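Local structure of hypothetical protein Ta0583 (Thermoplasma acidophilum, 2FSJ) at residues V297-P302 with T321-K326; P189-V194 with T206-D211; R281-I286 with D312-I317; L218-Q223 with R287-G292; V173-Y178 with F332-G337. The protein binds ATP and, given a nucleoside triphosphate, polymerizes into bundles of actin-like helical filaments. One frame throughout, in Å; residues are numbered along the deposited sequence.

The five contacts illustrate how chemistry follows position in an actin-like fold. Interaction 2 lies within a four-stranded sheet and interaction 1 at its edge strand; backbone hydrogen bonds carry much of both, and they meet where strand 297-303 pairs with strand 191-197. Interactions 3 and 4 share helix 268-290 and rely on side chains, isoleucines against a loop in the first and an asparagine over an aromatic ring in the second. Interaction 5 crosses two helices closely through glycines and alanines, and touches interaction 2 at Ile207. All five are mainly buried, each with some partly exposed residues; interaction 5 lies nearest the chain centre.

Interaction 1: V297-P302 with T321-K326; sequences VTSLIP and TLVKIK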
# COMPACT_ATOMS: atom_id res chain seq x y z
N VAL A 297 -1.77 8.26 24.10
CA VAL A 297 -1.22 7.23 23.21
C VAL A 297 -0.58 6.13 24.01
O VAL A 297 0.36 6.39 24.77
CB VAL A 297 -0.16 7.80 22.22
CG1 VAL A 297 0.45 6.67 21.36
CG2 VAL A 297 -0.81 8.85 21.31
N THR A 298 -1.07 4.89 23.84
CA THR A 298 -0.44 3.70 24.43
C THR A 298 0.24 2.77 23.42
O THR A 298 0.97 1.91 23.81
CB THR A 298 -1.47 2.88 25.21
OG1 THR A 298 -2.59 2.57 24.35
CG2 THR A 298 -2.10 3.72 26.33
N SER A 299 -0.04 2.91 22.13
CA SER A 299 0.63 2.11 21.12
C SER A 299 0.88 2.95 19.88
O SER A 299 -0.05 3.61 19.40
CB SER A 299 -0.20 0.88 20.70
OG SER A 299 -0.81 0.23 21.77
N LEU A 300 2.13 2.95 19.42
CA LEU A 300 2.57 3.60 18.17
C LEU A 300 2.91 2.49 17.19
O LEU A 300 3.74 1.63 17.52
CB LEU A 300 3.83 4.44 18.38
CG LEU A 300 3.74 5.86 18.94
CD1 LEU A 300 5.15 6.39 19.28
CD2 LEU A 300 3.01 6.84 18.03
N ILE A 301 2.31 2.50 16.00
CA ILE A 301 2.36 1.37 15.10
C ILE A 301 2.83 1.80 13.70
O ILE A 301 2.05 2.24 12.86
CB ILE A 301 0.99 0.66 15.05
CG1 ILE A 301 0.51 0.29 16.47
CG2 ILE A 301 1.04 -0.57 14.15
CD1 ILE A 301 -0.99 0.03 16.59
N PRO A 302 4.13 1.73 13.47
CA PRO A 302 4.64 2.09 12.15
C PRO A 302 4.43 0.96 11.16
O PRO A 302 4.80 -0.19 11.43
CB PRO A 302 6.11 2.34 12.41
CG PRO A 302 6.21 2.43 13.97
CD PRO A 302 5.20 1.48 14.44
N THR A 321 5.95 2.95 23.81
CA THR A 321 4.69 2.52 23.23
C THR A 321 4.86 1.88 21.88
O THR A 321 3.88 1.51 21.24
CB THR A 321 3.69 3.70 23.06
OG1 THR A 321 4.20 4.67 22.14
CG2 THR A 321 3.49 4.46 24.36
N LEU A 322 6.09 1.80 21.41
CA LEU A 322 6.33 1.35 20.05
C LEU A 322 5.98 -0.14 19.92
O LEU A 322 6.42 -0.99 20.71
CB LEU A 322 7.77 1.62 19.62
CG LEU A 322 8.13 1.25 18.17
CD1 LEU A 322 7.51 2.25 17.21
CD2 LEU A 322 9.63 1.12 17.93
N VAL A 323 5.15 -0.43 18.92
CA VAL A 323 4.77 -1.78 18.57
C VAL A 323 5.53 -2.01 17.26
O VAL A 323 5.32 -1.30 16.31
CB VAL A 323 3.22 -1.89 18.38
CG1 VAL A 323 2.79 -3.31 18.02
CG2 VAL A 323 2.50 -1.43 19.60
N LYS A 324 6.44 -2.97 17.20
CA LYS A 324 7.13 -3.22 15.92
C LYS A 324 6.52 -4.46 15.26
O LYS A 324 6.54 -5.54 15.84
CB LYS A 324 8.64 -3.44 16.12
CG LYS A 324 9.42 -2.18 16.46
CD LYS A 324 10.91 -2.46 16.63
CE LYS A 324 11.37 -2.32 18.09
NZ LYS A 324 12.85 -2.67 18.25
N ILE A 325 5.99 -4.30 14.06
CA ILE A 325 5.32 -5.40 13.37
C ILE A 325 6.43 -6.28 12.82
O ILE A 325 7.40 -5.77 12.28
CB ILE A 325 4.39 -4.87 12.21
CG1 ILE A 325 3.12 -4.18 12.75
CG2 ILE A 325 3.91 -6.00 11.34
CD1 ILE A 325 3.24 -3.52 14.10
N LYS A 326 6.27 -7.59 12.94
CA LYS A 326 7.15 -8.54 12.27
C LYS A 326 7.31 -8.10 10.83
O LYS A 326 6.31 -7.72 10.16
CB LYS A 326 6.57 -9.96 12.31
O HOH W 1 6.26 -1.40 12.96
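At the edge of a four-stranded mixed sheet, strand 297-302 meets the irregular segment 321-326 in a single beta bridge between Leu300 and Leu322. Leu300 makes both bonds. Its N donates to Thr321 O over 2.9 Å, approaching that oxygen from above the carbonyl plane. Its own O receives Val323 N at 2.9 Å, nearly in line with the carbonyl bond. Thr321 points toward the strand, its CB 3.3 Å from Thr298 O. A chi1 of 64° sets its OG1 between backbone N and carbonyl carbon and against Leu300 CG, 3.4 Å away, while the hydroxyl bonds to Ala318 O. The bridge borders the outermost strand of the four-stranded sheet of this actin-like domain, strand 297-303, whose other neighbour, strand 191-197, runs parallel to it. Farther along, Ile301 and Val323 lie side by side, Ile301 CG1 lying 4.0 Å from Val323 CB. Ile301 CG2 meets Ile325 CD1 at 3.7 Å, and Leu179 of helix 173-182 touches both isoleucines. Pro302 CG presses tightly on Leu322 CD1, 3.5 Å apart, close to the ATP-binding residue Ser307.

Interaction 2: P189-V194 with T206-D211; sequences PGYGVV and TINLMD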
# COMPACT_ATOMS: atom_id res chain seq x y z
N PRO A 189 -8.21 1.57 27.69
CA PRO A 189 -8.29 3.03 27.58
C PRO A 189 -7.00 3.60 26.94
O PRO A 189 -5.89 3.11 27.22
CB PRO A 189 -8.53 3.49 29.04
CG PRO A 189 -8.24 2.31 29.90
CD PRO A 189 -8.30 1.11 29.09
N GLY A 190 -7.14 4.55 26.02
CA GLY A 190 -6.00 5.08 25.30
C GLY A 190 -6.10 4.87 23.78
O GLY A 190 -7.00 4.21 23.30
N TYR A 191 -5.14 5.45 23.04
CA TYR A 191 -5.17 5.53 21.59
C TYR A 191 -4.05 4.68 20.99
O TYR A 191 -2.98 4.53 21.56
CB TYR A 191 -5.00 7.00 21.11
CG TYR A 191 -6.14 7.96 21.42
CD1 TYR A 191 -7.43 7.50 21.64
CD2 TYR A 191 -5.93 9.32 21.51
CE1 TYR A 191 -8.46 8.35 21.92
CE2 TYR A 191 -7.00 10.21 21.79
CZ TYR A 191 -8.25 9.70 22.00
OH TYR A 191 -9.33 10.49 22.26
N GLY A 192 -4.34 4.09 19.84
CA GLY A 192 -3.35 3.52 18.94
C GLY A 192 -3.13 4.55 17.83
O GLY A 192 -4.07 5.11 17.30
N VAL A 193 -1.90 4.76 17.44
CA VAL A 193 -1.57 5.63 16.33
C VAL A 193 -0.82 4.82 15.29
O VAL A 193 0.31 4.33 15.52
CB VAL A 193 -0.77 6.91 16.77
CG1 VAL A 193 -0.49 7.80 15.55
CG2 VAL A 193 -1.53 7.70 17.80
N VAL A 194 -1.44 4.66 14.12
CA VAL A 194 -0.86 3.91 13.02
C VAL A 194 -0.26 4.90 12.04
O VAL A 194 -0.98 5.76 11.54
CB VAL A 194 -1.94 3.05 12.27
CG1 VAL A 194 -1.30 2.31 11.10
CG2 VAL A 194 -2.59 2.02 13.28
N THR A 206 -5.45 7.56 13.94
CA THR A 206 -5.57 7.45 15.40
C THR A 206 -6.86 6.72 15.71
O THR A 206 -7.91 7.05 15.19
CB THR A 206 -5.52 8.85 16.04
OG1 THR A 206 -4.22 9.40 15.82
CG2 THR A 206 -5.68 8.80 17.58
N ILE A 207 -6.73 5.67 16.50
CA ILE A 207 -7.82 4.77 16.88
C ILE A 207 -8.01 4.73 18.41
O ILE A 207 -7.04 4.66 19.15
CB ILE A 207 -7.53 3.37 16.26
CG1 ILE A 207 -8.81 2.56 16.08
CG2 ILE A 207 -6.45 2.62 17.02
CD1 ILE A 207 -8.59 1.25 15.25
N ASN A 208 -9.27 4.73 18.82
CA ASN A 208 -9.63 4.59 20.22
C ASN A 208 -9.63 3.11 20.54
O ASN A 208 -10.40 2.36 19.96
CB ASN A 208 -11.01 5.18 20.50
CG ASN A 208 -11.26 5.30 22.00
OD1 ASN A 208 -10.56 4.64 22.78
ND2 ASN A 208 -12.11 6.24 22.42
N LEU A 209 -8.74 2.68 21.41
CA LEU A 209 -8.62 1.26 21.70
C LEU A 209 -9.82 0.71 22.53
O LEU A 209 -9.97 -0.51 22.65
CB LEU A 209 -7.28 0.92 22.31
CG LEU A 209 -6.04 1.26 21.44
CD1 LEU A 209 -4.80 1.11 22.26
CD2 LEU A 209 -5.96 0.35 20.14
N MET A 210 -10.66 1.56 23.07
CA MET A 210 -11.83 1.07 23.80
C MET A 210 -12.77 0.37 22.87
O MET A 210 -13.41 -0.59 23.30
CB MET A 210 -12.54 2.16 24.67
CG MET A 210 -13.42 3.15 23.94
SD MET A 210 -14.77 4.03 24.93
CE MET A 210 -15.46 4.83 23.57
N ASP A 211 -12.88 0.83 21.61
CA ASP A 211 -13.89 0.31 20.67
C ASP A 211 -13.40 0.07 19.24
O ASP A 211 -14.16 -0.31 18.38
CB ASP A 211 -15.14 1.21 20.64
CG ASP A 211 -14.88 2.64 20.18
OD1 ASP A 211 -13.74 3.04 19.83
OD2 ASP A 211 -15.82 3.46 20.15
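Tyr191 and Asn208 face each other as an antiparallel non-hydrogen-bonded pair, and the tyrosine side chain lies across the neighbouring strand. Its CB sits 3.7 Å from Ile207 O. With chi1 at -68°, CG turns away from its own carbonyl carbon and comes within 4.0 Å of Thr206 CG2, which CD2 touches as well. On the other flank of the ring CD1 lies 3.9 Å from Asn208 CA. Farther out, CE1 approaches Asn208 CG at 4.1 Å, the ring and amide planes standing almost perpendicular (84°). At the tip, OH shares a weak hydrogen bond with Arg296 NH1, and Val215 and Leu218 of strand 213-222 also touch the side chain. Replacing Tyr191 by an alanine would probably uncover the Thr206 methyl and the Asn208 amide and leave Arg296 without its weak hydroxyl partner. Val193 and Thr206 are on this same face, the threonine OG1 being bonded to Leu218 O.

Between these two pairs, Gly192 and Ile207 form the hydrogen-bonded pair: Gly192 N donates to Ile207 O over 2.8 Å, and Ile207 N returns to Gly192 O over 2.8 Å. Gly192 CA packs against Ile207 CG2. Past the regular strand, Leu209 N reaches Gly190 O at 3.0 Å. Asn208 OD1 then accepts Met210 N at 3.1 Å, closing an Asx turn as the chain leaves strand 202-208. The whole is the open end of the beta hairpin of strands 191-197 and 202-208, in the four-stranded sheet of this actin-like domain.

Interaction 3: R281-I286 with D312-I317; sequences RIIENI and DRFEEI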
# COMPACT_ATOMS: atom_id res chain seq x y z
N ARG A 281 10.46 15.46 9.99
CA ARG A 281 9.31 16.23 9.52
C ARG A 281 8.01 15.53 9.87
O ARG A 281 7.05 16.19 10.27
CB ARG A 281 9.33 16.47 8.01
CG ARG A 281 10.39 17.51 7.61
CD ARG A 281 10.39 17.81 6.14
NE ARG A 281 11.39 18.83 5.79
CZ ARG A 281 11.15 20.15 5.64
NH1 ARG A 281 9.93 20.67 5.84
NH2 ARG A 281 12.15 20.94 5.30
N ILE A 282 7.98 14.21 9.76
CA ILE A 282 6.78 13.47 10.11
C ILE A 282 6.49 13.58 11.59
O ILE A 282 5.34 13.86 11.99
CB ILE A 282 6.89 12.00 9.66
CG1 ILE A 282 6.89 11.91 8.14
CG2 ILE A 282 5.77 11.15 10.25
CD1 ILE A 282 7.54 10.64 7.62
N ILE A 283 7.53 13.39 12.40
CA ILE A 283 7.38 13.46 13.85
C ILE A 283 6.88 14.86 14.29
O ILE A 283 5.96 14.99 15.12
CB ILE A 283 8.70 13.14 14.52
CG1 ILE A 283 9.00 11.63 14.39
CG2 ILE A 283 8.71 13.65 16.00
CD1 ILE A 283 10.48 11.29 14.58
N GLU A 284 7.46 15.90 13.72
CA GLU A 284 7.03 17.27 14.07
C GLU A 284 5.56 17.54 13.72
O GLU A 284 4.84 18.15 14.48
CB GLU A 284 7.92 18.28 13.35
CG GLU A 284 7.35 19.68 13.35
CD GLU A 284 8.06 20.63 12.39
OE1 GLU A 284 8.12 20.35 11.13
OE2 GLU A 284 8.55 21.67 12.90
N ASN A 285 5.13 17.08 12.55
CA ASN A 285 3.76 17.23 12.11
C ASN A 285 2.76 16.39 12.97
O ASN A 285 1.71 16.88 13.37
CB ASN A 285 3.67 16.88 10.62
CG ASN A 285 3.76 18.10 9.70
OD1 ASN A 285 4.87 18.62 9.41
ND2 ASN A 285 2.62 18.56 9.22
N ILE A 286 3.12 15.15 13.31
CA ILE A 286 2.34 14.34 14.23
C ILE A 286 2.18 15.01 15.60
O ILE A 286 1.06 15.12 16.11
CB ILE A 286 2.91 12.91 14.33
CG1 ILE A 286 2.69 12.21 12.99
CG2 ILE A 286 2.26 12.13 15.48
CD1 ILE A 286 3.36 10.83 12.82
N ASP A 312 11.66 3.03 13.62
CA ASP A 312 12.20 3.08 14.97
C ASP A 312 12.26 4.49 15.51
O ASP A 312 12.12 4.69 16.71
CB ASP A 312 13.60 2.48 15.05
CG ASP A 312 13.59 0.95 15.02
OD1 ASP A 312 12.51 0.34 15.15
OD2 ASP A 312 14.65 0.29 14.87
N ARG A 313 12.49 5.45 14.63
CA ARG A 313 12.53 6.84 15.01
C ARG A 313 11.23 7.35 15.58
O ARG A 313 11.24 8.38 16.23
CB ARG A 313 12.88 7.75 13.83
CG ARG A 313 14.27 7.66 13.32
CD ARG A 313 15.32 8.25 14.30
NE ARG A 313 14.92 9.53 14.90
CZ ARG A 313 14.75 10.67 14.24
NH1 ARG A 313 14.95 10.74 12.94
NH2 ARG A 313 14.38 11.75 14.88
N PHE A 314 10.09 6.70 15.31
CA PHE A 314 8.82 7.25 15.77
C PHE A 314 8.59 7.07 17.28
O PHE A 314 7.74 7.69 17.87
CB PHE A 314 7.62 6.69 14.96
CG PHE A 314 7.68 6.97 13.50
CD1 PHE A 314 8.14 8.18 13.00
CD2 PHE A 314 7.27 6.00 12.61
CE1 PHE A 314 8.17 8.40 11.61
CE2 PHE A 314 7.30 6.22 11.27
CZ PHE A 314 7.77 7.40 10.77
N GLU A 315 9.38 6.22 17.92
CA GLU A 315 9.26 6.01 19.36
C GLU A 315 9.36 7.29 20.16
O GLU A 315 8.77 7.40 21.20
CB GLU A 315 10.34 5.08 19.86
CG GLU A 315 10.08 4.69 21.31
CD GLU A 315 10.68 3.37 21.69
OE1 GLU A 315 11.51 2.79 20.92
OE2 GLU A 315 10.32 2.92 22.79
N GLU A 316 10.08 8.27 19.63
CA GLU A 316 10.27 9.50 20.36
C GLU A 316 8.96 10.29 20.52
O GLU A 316 8.85 11.11 21.43
CB GLU A 316 11.40 10.32 19.74
CG GLU A 316 11.05 11.14 18.54
CD GLU A 316 12.26 11.94 18.03
OE1 GLU A 316 13.32 11.32 17.75
OE2 GLU A 316 12.15 13.18 17.92
N ILE A 317 7.96 10.03 19.68
CA ILE A 317 6.66 10.67 19.88
C ILE A 317 6.07 10.24 21.25
O ILE A 317 5.47 11.05 21.95
CB ILE A 317 5.65 10.35 18.69
CG1 ILE A 317 6.19 10.81 17.33
CG2 ILE A 317 4.29 10.95 18.95
CD1 ILE A 317 5.62 10.09 16.17
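Ile282 begins the contact from helix 268-290, its CG2 resting 3.9 Å from Phe314 CE1. The next residue, Ile283, does most of the touching. Its CG1 meets Phe314 CD1 at 3.8 Å, at the edge of the ring and near its plane, and its CG2 lies 4.0 Å from Ile317 CG1. With chi1 at -72°, CG1 lies opposite Ile283's own carbonyl carbon, and CD1 beyond it reaches the 312-317 segment, where it stops 3.4 Å from Arg313 O. The same methyl sits over one face of the Arg313 guanidinium, 3.9 Å from NH2. The group is probably kept in this orientation by its polar partners: Arg313 NH2 bonds in the guanidinium plane to Glu316 OE1 at 3.1 Å, a salt bridge, and also to Asn280 OD1, while NH1 forms a salt bridge with Glu276. Helix 268-290 and the 312-317 loop here share one layer of the actin-like domain, packed over strand 191-197: Phe314, Ile317 and Ile286 all touch Ile195. Phe314 also lies near the ATP-binding residue Ser307. One turn after Ile282, Ile286 meets Ile317 at about a right angle, with its CG2 4.0 Å from Ile317 CD1.

Interaction 4: L218-Q223 with R287-G292; sequences LSFSLQ and RLNLRG
Phe220 and Asn289 supply the polar-aromatic part of this contact. Asn289 ND2 is poised over the centre of the Phe220 ring, 3.2 Å above its plane, and the amide stands nearly upright on the ring, the two planes 86° apart. The closest ring atom to ND2 is Phe220 CE1, at 3.3 Å. Such an amide on an aromatic face can direct its partial positive charge at the pi cloud. Asn289 CB adds carbon packing on the rim, 3.5 Å from Phe220 CE2. The phenylalanine reaches the helix with chi1 at 51°, its CG between backbone N and carbonyl carbon, and Leu222 CG lies at the ring edge.

The apolar part belongs to two leucines that cross at about a right angle, Leu218 CB lying 4.1 Å from Leu290 CD2. Leu218 CD2 also nears Asn289 O, at 4.0 Å. No hydrogen bond spans the segments. Within the second, Arg291 N closes the last helical turn on Arg287 O before the chain departs with positive phi. The contact lays the end of the long helix 268-290 on the outermost strand 213-222 of the four-stranded sheet, the alpha/beta layering of an actin-like domain.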
# COMPACT_ATOMS: atom_id res chain seq x y z
N LEU A 218 -8.00 13.33 14.98
CA LEU A 218 -6.59 13.04 15.24
C LEU A 218 -6.02 12.17 14.12
O LEU A 218 -4.98 11.57 14.30
CB LEU A 218 -6.42 12.31 16.59
CG LEU A 218 -6.83 13.12 17.84
CD1 LEU A 218 -6.54 12.33 19.10
CD2 LEU A 218 -6.18 14.48 17.88
N SER A 219 -6.70 12.13 12.98
CA SER A 219 -6.31 11.29 11.86
C SER A 219 -6.17 12.19 10.65
O SER A 219 -6.94 13.12 10.47
CB SER A 219 -7.37 10.18 11.61
OG SER A 219 -7.49 9.34 12.77
N PHE A 220 -5.19 11.94 9.81
CA PHE A 220 -4.82 12.93 8.79
C PHE A 220 -3.79 12.33 7.83
O PHE A 220 -3.23 11.26 8.13
CB PHE A 220 -4.24 14.21 9.44
CG PHE A 220 -3.13 13.95 10.45
CD1 PHE A 220 -1.80 13.90 10.06
CD2 PHE A 220 -3.42 13.77 11.79
CE1 PHE A 220 -0.81 13.66 11.01
CE2 PHE A 220 -2.44 13.52 12.70
CZ PHE A 220 -1.16 13.44 12.33
N SER A 221 -3.52 13.01 6.72
CA SER A 221 -2.64 12.50 5.66
C SER A 221 -1.62 13.57 5.40
O SER A 221 -2.02 14.72 5.14
CB SER A 221 -3.40 12.24 4.36
OG SER A 221 -2.52 11.74 3.32
N LEU A 222 -0.34 13.23 5.54
CA LEU A 222 0.75 14.17 5.32
C LEU A 222 1.27 13.96 3.91
O LEU A 222 1.47 12.84 3.47
CB LEU A 222 1.86 13.94 6.33
CG LEU A 222 1.52 14.07 7.82
CD1 LEU A 222 2.72 13.64 8.68
CD2 LEU A 222 1.06 15.49 8.14
N GLN A 223 1.48 15.03 3.16
CA GLN A 223 1.92 14.88 1.78
C GLN A 223 3.46 14.78 1.69
O GLN A 223 4.14 15.64 1.08
CB GLN A 223 1.33 15.99 0.89
CG GLN A 223 -0.26 16.05 0.95
CD GLN A 223 -0.95 14.80 0.41
OE1 GLN A 223 -0.64 14.37 -0.70
NE2 GLN A 223 -1.89 14.21 1.21
N ARG A 287 3.27 15.50 16.18
CA ARG A 287 3.22 16.23 17.43
C ARG A 287 2.33 17.44 17.40
O ARG A 287 1.56 17.64 18.30
CB ARG A 287 4.60 16.65 17.87
CG ARG A 287 5.43 15.49 18.39
CD ARG A 287 6.86 15.94 18.77
NE ARG A 287 7.56 14.92 19.54
CZ ARG A 287 8.89 14.80 19.57
NH1 ARG A 287 9.66 15.59 18.84
NH2 ARG A 287 9.44 13.87 20.33
N LEU A 288 2.42 18.24 16.35
CA LEU A 288 1.57 19.42 16.25
C LEU A 288 0.08 19.08 16.18
O LEU A 288 -0.77 19.77 16.79
CB LEU A 288 1.93 20.20 14.98
CG LEU A 288 3.21 21.04 14.94
CD1 LEU A 288 3.45 21.49 13.52
CD2 LEU A 288 3.16 22.26 15.93
N ASN A 289 -0.23 18.03 15.43
CA ASN A 289 -1.61 17.61 15.22
C ASN A 289 -2.19 16.93 16.48
O ASN A 289 -3.35 17.14 16.81
CB ASN A 289 -1.70 16.75 13.97
CG ASN A 289 -1.41 17.55 12.66
OD1 ASN A 289 -1.18 18.75 12.69
ND2 ASN A 289 -1.41 16.88 11.54
N LEU A 290 -1.37 16.20 17.23
CA LEU A 290 -1.86 15.47 18.39
C LEU A 290 -1.87 16.33 19.64
O LEU A 290 -2.70 16.11 20.51
CB LEU A 290 -1.02 14.25 18.67
CG LEU A 290 -1.00 13.18 17.59
CD1 LEU A 290 -0.19 12.01 18.13
CD2 LEU A 290 -2.42 12.83 17.17
N ARG A 291 -0.94 17.29 19.71
CA ARG A 291 -0.82 18.18 20.86
C ARG A 291 -0.89 17.39 22.16
O ARG A 291 -0.21 16.36 22.29
CB ARG A 291 -1.86 19.31 20.81
N GLY A 292 -1.67 17.85 23.12
CA GLY A 292 -1.83 17.15 24.39
C GLY A 292 -2.40 15.74 24.35
O GLY A 292 -2.29 14.98 25.32

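Interaction 5: V173-Y178 with F332-G337; sequences VGAALY and FANALG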
# COMPACT_ATOMS: atom_id res chain seq x y z
N VAL A 173 -7.09 1.13 10.07
CA VAL A 173 -7.99 0.31 10.88
C VAL A 173 -7.79 -1.16 10.53
O VAL A 173 -7.84 -1.99 11.43
CB VAL A 173 -9.47 0.74 10.67
CG1 VAL A 173 -10.47 -0.29 11.23
CG2 VAL A 173 -9.69 2.09 11.29
N GLY A 174 -7.59 -1.48 9.25
CA GLY A 174 -7.25 -2.84 8.83
C GLY A 174 -6.06 -3.38 9.61
O GLY A 174 -6.14 -4.43 10.24
N ALA A 175 -4.96 -2.64 9.65
CA ALA A 175 -3.81 -3.06 10.38
C ALA A 175 -4.05 -3.24 11.91
O ALA A 175 -3.60 -4.21 12.53
CB ALA A 175 -2.66 -2.10 10.14
N ALA A 176 -4.71 -2.26 12.51
CA ALA A 176 -5.01 -2.33 13.95
C ALA A 176 -5.91 -3.56 14.30
O ALA A 176 -5.71 -4.23 15.33
CB ALA A 176 -5.65 -1.07 14.35
N LEU A 177 -6.85 -3.87 13.44
CA LEU A 177 -7.73 -5.02 13.68
C LEU A 177 -6.94 -6.33 13.55
O LEU A 177 -7.12 -7.22 14.36
CB LEU A 177 -8.91 -5.02 12.73
CG LEU A 177 -9.93 -3.89 12.83
CD1 LEU A 177 -10.84 -3.87 11.59
CD2 LEU A 177 -10.71 -4.02 14.12
N TYR A 178 -6.03 -6.40 12.58
CA TYR A 178 -5.14 -7.56 12.44
C TYR A 178 -4.25 -7.74 13.66
O TYR A 178 -4.18 -8.82 14.29
CB TYR A 178 -4.30 -7.45 11.17
CG TYR A 178 -3.24 -8.52 11.09
CD1 TYR A 178 -3.62 -9.87 10.94
CD2 TYR A 178 -1.93 -8.23 11.18
CE1 TYR A 178 -2.71 -10.85 10.87
CE2 TYR A 178 -0.97 -9.25 11.12
CZ TYR A 178 -1.38 -10.55 10.94
OH TYR A 178 -0.48 -11.60 10.88
N PHE A 332 1.61 -6.07 4.56
CA PHE A 332 0.36 -6.80 4.47
C PHE A 332 -0.65 -6.51 5.56
O PHE A 332 -1.78 -7.02 5.51
CB PHE A 332 0.66 -8.30 4.49
CG PHE A 332 1.24 -8.80 3.19
CD1 PHE A 332 0.43 -9.02 2.08
CD2 PHE A 332 2.61 -9.07 3.09
CE1 PHE A 332 0.97 -9.48 0.89
CE2 PHE A 332 3.14 -9.57 1.88
CZ PHE A 332 2.31 -9.73 0.79
N ALA A 333 -0.26 -5.75 6.56
CA ALA A 333 -1.08 -5.66 7.77
C ALA A 333 -2.48 -5.18 7.46
O ALA A 333 -3.49 -5.71 8.00
CB ALA A 333 -0.39 -4.79 8.85
N ASN A 334 -2.61 -4.14 6.63
CA ASN A 334 -3.96 -3.64 6.27
C ASN A 334 -4.74 -4.70 5.54
O ASN A 334 -5.91 -4.95 5.85
CB ASN A 334 -3.90 -2.34 5.46
CG ASN A 334 -3.70 -1.10 6.33
OD1 ASN A 334 -2.82 -0.24 6.07
ND2 ASN A 334 -4.55 -0.95 7.32
N ALA A 335 -4.11 -5.30 4.53
CA ALA A 335 -4.79 -6.33 3.71
C ALA A 335 -5.29 -7.49 4.55
O ALA A 335 -6.39 -8.00 4.33
CB ALA A 335 -3.92 -6.83 2.64
N LEU A 336 -4.51 -7.89 5.54
CA LEU A 336 -4.90 -8.99 6.46
C LEU A 336 -6.13 -8.59 7.29
O LEU A 336 -7.06 -9.35 7.41
CB LEU A 336 -3.73 -9.33 7.37
CG LEU A 336 -2.60 -10.08 6.67
CD1 LEU A 336 -1.30 -9.91 7.43
CD2 LEU A 336 -2.93 -11.63 6.46
N GLY A 337 -6.15 -7.34 7.79
CA GLY A 337 -7.32 -6.82 8.49
C GLY A 337 -8.55 -6.65 7.64
O GLY A 337 -9.66 -6.89 8.11
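Tyr178 and Leu336 lie side by side, pointing the same way, and the leucine covers one face of the ring. Leu336 CD1 stands 3.8 Å from the centroid of the Tyr178 ring and 18° off its normal, a CH-pi contact displaced a little toward the rim, with Tyr178 CZ its nearest ring atom, at 3.6 Å. Nearer the backbone, Leu336 CB meets Tyr178 CD1, also at 3.6 Å. The ring comes to this place because chi1 of 172° sets CG opposite the backbone N, and the hydroxyl beyond it is hydrogen-bonded to Asp329 OD2. With an alanine in place of Tyr178, the Leu336 side chain would probably lose the surface it lies on, and Asp329 its hydroxyl partner.

Elsewhere the helices meet with almost no side chain between them. Ala175 CB and Ala333 CB touch at 3.7 Å. Gly337 CA points its hydrogen at Gly174 O, 3.2 Å away, while Ala175 CA makes a longer contact of the same kind with Ala333 O. Because both residues 174 and 337 are glycines, the axes can approach to 6.5 Å while crossing at 74°. Asn334 lies nearby, its side chain about 7 Å from that of Lys34, a residue of the ATP site. Such a crossing of helices 173-182 and 333-343 is consistent with the crossed connecting helices that join the two domains of actin-like folds at the base of the nucleotide cleft.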